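Neutral ceramidase (Pseudomonas aeruginosa, PDB 2ZWS) hydrolyses the N-acyl linkage of ceramides to give sphingosine and a free fatty acid, and also catalyses the reverse synthesis. Local coordinates at residues A[582-587]-A[600-605]. Residues are numbered along the deposited sequence; the frame is centred on the assembly and turned at random.
Sequences WDTQYR and ISWSIP. With MG (magnesium ion), chain C.
Gln585 and Ser601 form a hydrogen-bonded pair in the antiparallel hairpin of strands 584-591 and 595-603. Gln585 N donates to Ser601 O and Ser601 N to Gln585 O, each at 3.0 Å. Ser603 N adds a nearly straight bond to Asp583 O (2.8 Å, 167° at the hydrogen). Asp583 O also accepts from a water that bonds to Ser601 OG, so two donors grip it.

Side chains meet on both faces. Ser601 OG lies between its own backbone N and carbonyl carbon (chi1 63°), and packs against Gln585 CB at 3.5 Å. On the other face, Thr584 CG2 approaches Trp602 CD1 obliquely at 3.9 Å, and Ile600 CG1 sits at the edge of the Tyr586 ring. Past the strand end, Asp583 OD2 meets Pro605 CG at 3.1 Å. A second water donates to Asp583 OD2 and accepts from Trp602 NE1.

Thr584 binds magnesium through both O (2.3 Å) and OG1 (2.5 Å). His37, Asp579 and Asp581 complete the protein part of the site. Thr584 OG1 also makes a hydrogen bond to Thr578 O. Hairpin bonds at Asp583 and Gln585 flank Thr584 and hold its two ligand atoms in place. Through the ion, the hairpin is joined to His37 of the N-terminal part.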
loop_
_atom_site.group_PDB
_atom_site.type_symbol
_atom_site.label_atom_id
_atom_site.label_comp_id
_atom_site.label_asym_id
_atom_site.label_seq_id
_atom_site.Cartn_x
_atom_site.Cartn_y
_atom_site.Cartn_z
ATOM N N TRP A 582 -13.875 10.883 0.155
ATOM C CA TRP A 582 -14.516 10.033 1.160
ATOM C C TRP A 582 -16.049 10.063 1.076
ATOM O O TRP A 582 -16.683 9.027 1.286
ATOM C CB TRP A 582 -14.089 10.490 2.566
ATOM C CG TRP A 582 -14.702 9.702 3.648
ATOM C CD1 TRP A 582 -15.799 10.052 4.386
ATOM C CD2 TRP A 582 -14.268 8.428 4.135
ATOM N NE1 TRP A 582 -16.076 9.061 5.297
ATOM C CE2 TRP A 582 -15.153 8.063 5.173
ATOM C CE3 TRP A 582 -13.213 7.562 3.801
ATOM C CZ2 TRP A 582 -15.043 6.860 5.862
ATOM C CZ3 TRP A 582 -13.091 6.345 4.518
ATOM C CH2 TRP A 582 -14.010 6.017 5.529
ATOM N N ASP A 583 -16.618 11.239 0.767
ATOM C CA ASP A 583 -18.075 11.436 0.812
ATOM C C ASP A 583 -18.797 10.818 -0.384
ATOM O O ASP A 583 -20.026 10.791 -0.402
ATOM C CB ASP A 583 -18.456 12.909 0.889
ATOM C CG ASP A 583 -18.029 13.552 2.170
ATOM O OD1 ASP A 583 -17.959 12.854 3.203
ATOM O OD2 ASP A 583 -17.768 14.773 2.132
ATOM N N THR A 584 -18.049 10.347 -1.386
ATOM C CA THR A 584 -18.671 9.757 -2.599
ATOM C C THR A 584 -18.359 8.267 -2.732
ATOM O O THR A 584 -17.317 7.797 -2.259
ATOM C CB THR A 584 -18.235 10.463 -3.912
ATOM O OG1 THR A 584 -16.820 10.282 -4.092
ATOM C CG2 THR A 584 -18.539 11.925 -3.844
ATOM N N GLN A 585 -19.289 7.533 -3.360
ATOM C CA GLN A 585 -19.034 6.155 -3.752
ATOM C C GLN A 585 -19.499 5.934 -5.171
ATOM O O GLN A 585 -20.464 6.546 -5.612
ATOM C CB GLN A 585 -19.743 5.186 -2.807
ATOM C CG GLN A 585 -19.273 5.347 -1.341
ATOM C CD GLN A 585 -19.878 4.344 -0.340
ATOM O OE1 GLN A 585 -19.594 4.423 0.855
ATOM N NE2 GLN A 585 -20.697 3.437 -0.800
ATOM N N TYR A 586 -18.790 5.038 -5.857
ATOM C CA TYR A 586 -19.109 4.576 -7.207
ATOM C C TYR A 586 -19.218 3.068 -7.151
ATOM O O TYR A 586 -18.294 2.401 -6.684
ATOM C CB TYR A 586 -17.996 4.987 -8.190
ATOM C CG TYR A 586 -17.956 4.167 -9.469
ATOM C CD1 TYR A 586 -18.875 4.403 -10.505
ATOM C CD2 TYR A 586 -16.994 3.150 -9.651
ATOM C CE1 TYR A 586 -18.835 3.663 -11.685
ATOM C CE2 TYR A 586 -16.970 2.372 -10.828
ATOM C CZ TYR A 586 -17.882 2.657 -11.846
ATOM O OH TYR A 586 -17.839 1.883 -12.991
ATOM N N ARG A 587 -20.377 2.550 -7.545
ATOM C CA ARG A 587 -20.596 1.099 -7.560
ATOM C C ARG A 587 -21.035 0.670 -8.943
ATOM O O ARG A 587 -21.903 1.301 -9.537
ATOM C CB ARG A 587 -21.661 0.673 -6.545
ATOM C CG ARG A 587 -21.710 -0.854 -6.364
ATOM C CD ARG A 587 -22.696 -1.359 -5.302
ATOM N NE ARG A 587 -22.411 -0.799 -3.981
ATOM C CZ ARG A 587 -21.534 -1.285 -3.097
ATOM N NH1 ARG A 587 -20.824 -2.389 -3.345
ATOM N NH2 ARG A 587 -21.375 -0.651 -1.945
ATOM N N ILE A 600 -24.082 5.923 -7.947
ATOM C CA ILE A 600 -23.201 6.944 -7.392
ATOM C C ILE A 600 -23.901 7.590 -6.211
ATOM O O ILE A 600 -25.075 7.958 -6.275
ATOM C CB ILE A 600 -22.824 7.973 -8.452
ATOM C CG1 ILE A 600 -21.890 7.335 -9.487
ATOM C CG2 ILE A 600 -22.218 9.215 -7.811
ATOM C CD1 ILE A 600 -21.900 8.038 -10.830
ATOM N N SER A 601 -23.180 7.709 -5.106
ATOM C CA SER A 601 -23.764 8.351 -3.946
ATOM C C SER A 601 -22.882 9.449 -3.422
ATOM O O SER A 601 -21.647 9.422 -3.608
ATOM C CB SER A 601 -24.034 7.328 -2.854
ATOM O OG SER A 601 -22.833 6.733 -2.413
ATOM N N TRP A 602 -23.522 10.402 -2.751
ATOM C CA TRP A 602 -22.827 11.518 -2.114
ATOM C C TRP A 602 -23.441 11.729 -0.742
ATOM O O TRP A 602 -24.630 12.052 -0.625
ATOM C CB TRP A 602 -22.983 12.776 -2.961
ATOM C CG TRP A 602 -22.266 14.006 -2.416
ATOM C CD1 TRP A 602 -21.048 14.037 -1.791
ATOM C CD2 TRP A 602 -22.720 15.379 -2.494
ATOM N NE1 TRP A 602 -20.714 15.357 -1.475
ATOM C CE2 TRP A 602 -21.721 16.184 -1.883
ATOM C CE3 TRP A 602 -23.875 16.004 -3.008
ATOM C CZ2 TRP A 602 -21.830 17.589 -1.776
ATOM C CZ3 TRP A 602 -23.974 17.423 -2.914
ATOM C CH2 TRP A 602 -22.954 18.184 -2.302
ATOM N N SER A 603 -22.640 11.551 0.300
ATOM C CA SER A 603 -23.072 11.893 1.643
ATOM C C SER A 603 -22.680 13.343 1.890
ATOM O O SER A 603 -21.494 13.661 1.951
ATOM C CB SER A 603 -22.425 10.946 2.643
ATOM O OG SER A 603 -22.853 9.609 2.390
ATOM N N ILE A 604 -23.680 14.223 2.004
ATOM C CA ILE A 604 -23.447 15.675 2.018
ATOM C C ILE A 604 -22.862 16.077 3.369
ATOM O O ILE A 604 -23.545 15.955 4.388
ATOM C CB ILE A 604 -24.775 16.458 1.757
ATOM C CG1 ILE A 604 -25.408 16.045 0.427
ATOM C CG2 ILE A 604 -24.520 17.959 1.774
ATOM C CD1 ILE A 604 -26.902 16.273 0.372
ATOM N N PRO A 605 -21.576 16.505 3.383
ATOM C CA PRO A 605 -20.902 16.761 4.662
ATOM C C PRO A 605 -21.214 18.130 5.267
ATOM O O PRO A 605 -21.621 19.030 4.544
ATOM C CB PRO A 605 -19.423 16.691 4.274
ATOM C CG PRO A 605 -19.391 17.268 2.907
ATOM C CD PRO A 605 -20.669 16.722 2.237
HETATM MG MG MG C . -15.365 8.427 -3.307
HETATM O O HOH W 1 -21.592 8.274 -0.400
HETATM O O HOH W 2 -18.264 16.124 -0.218
HETATM O O HOH W 3 -16.069 7.118 -5.364
#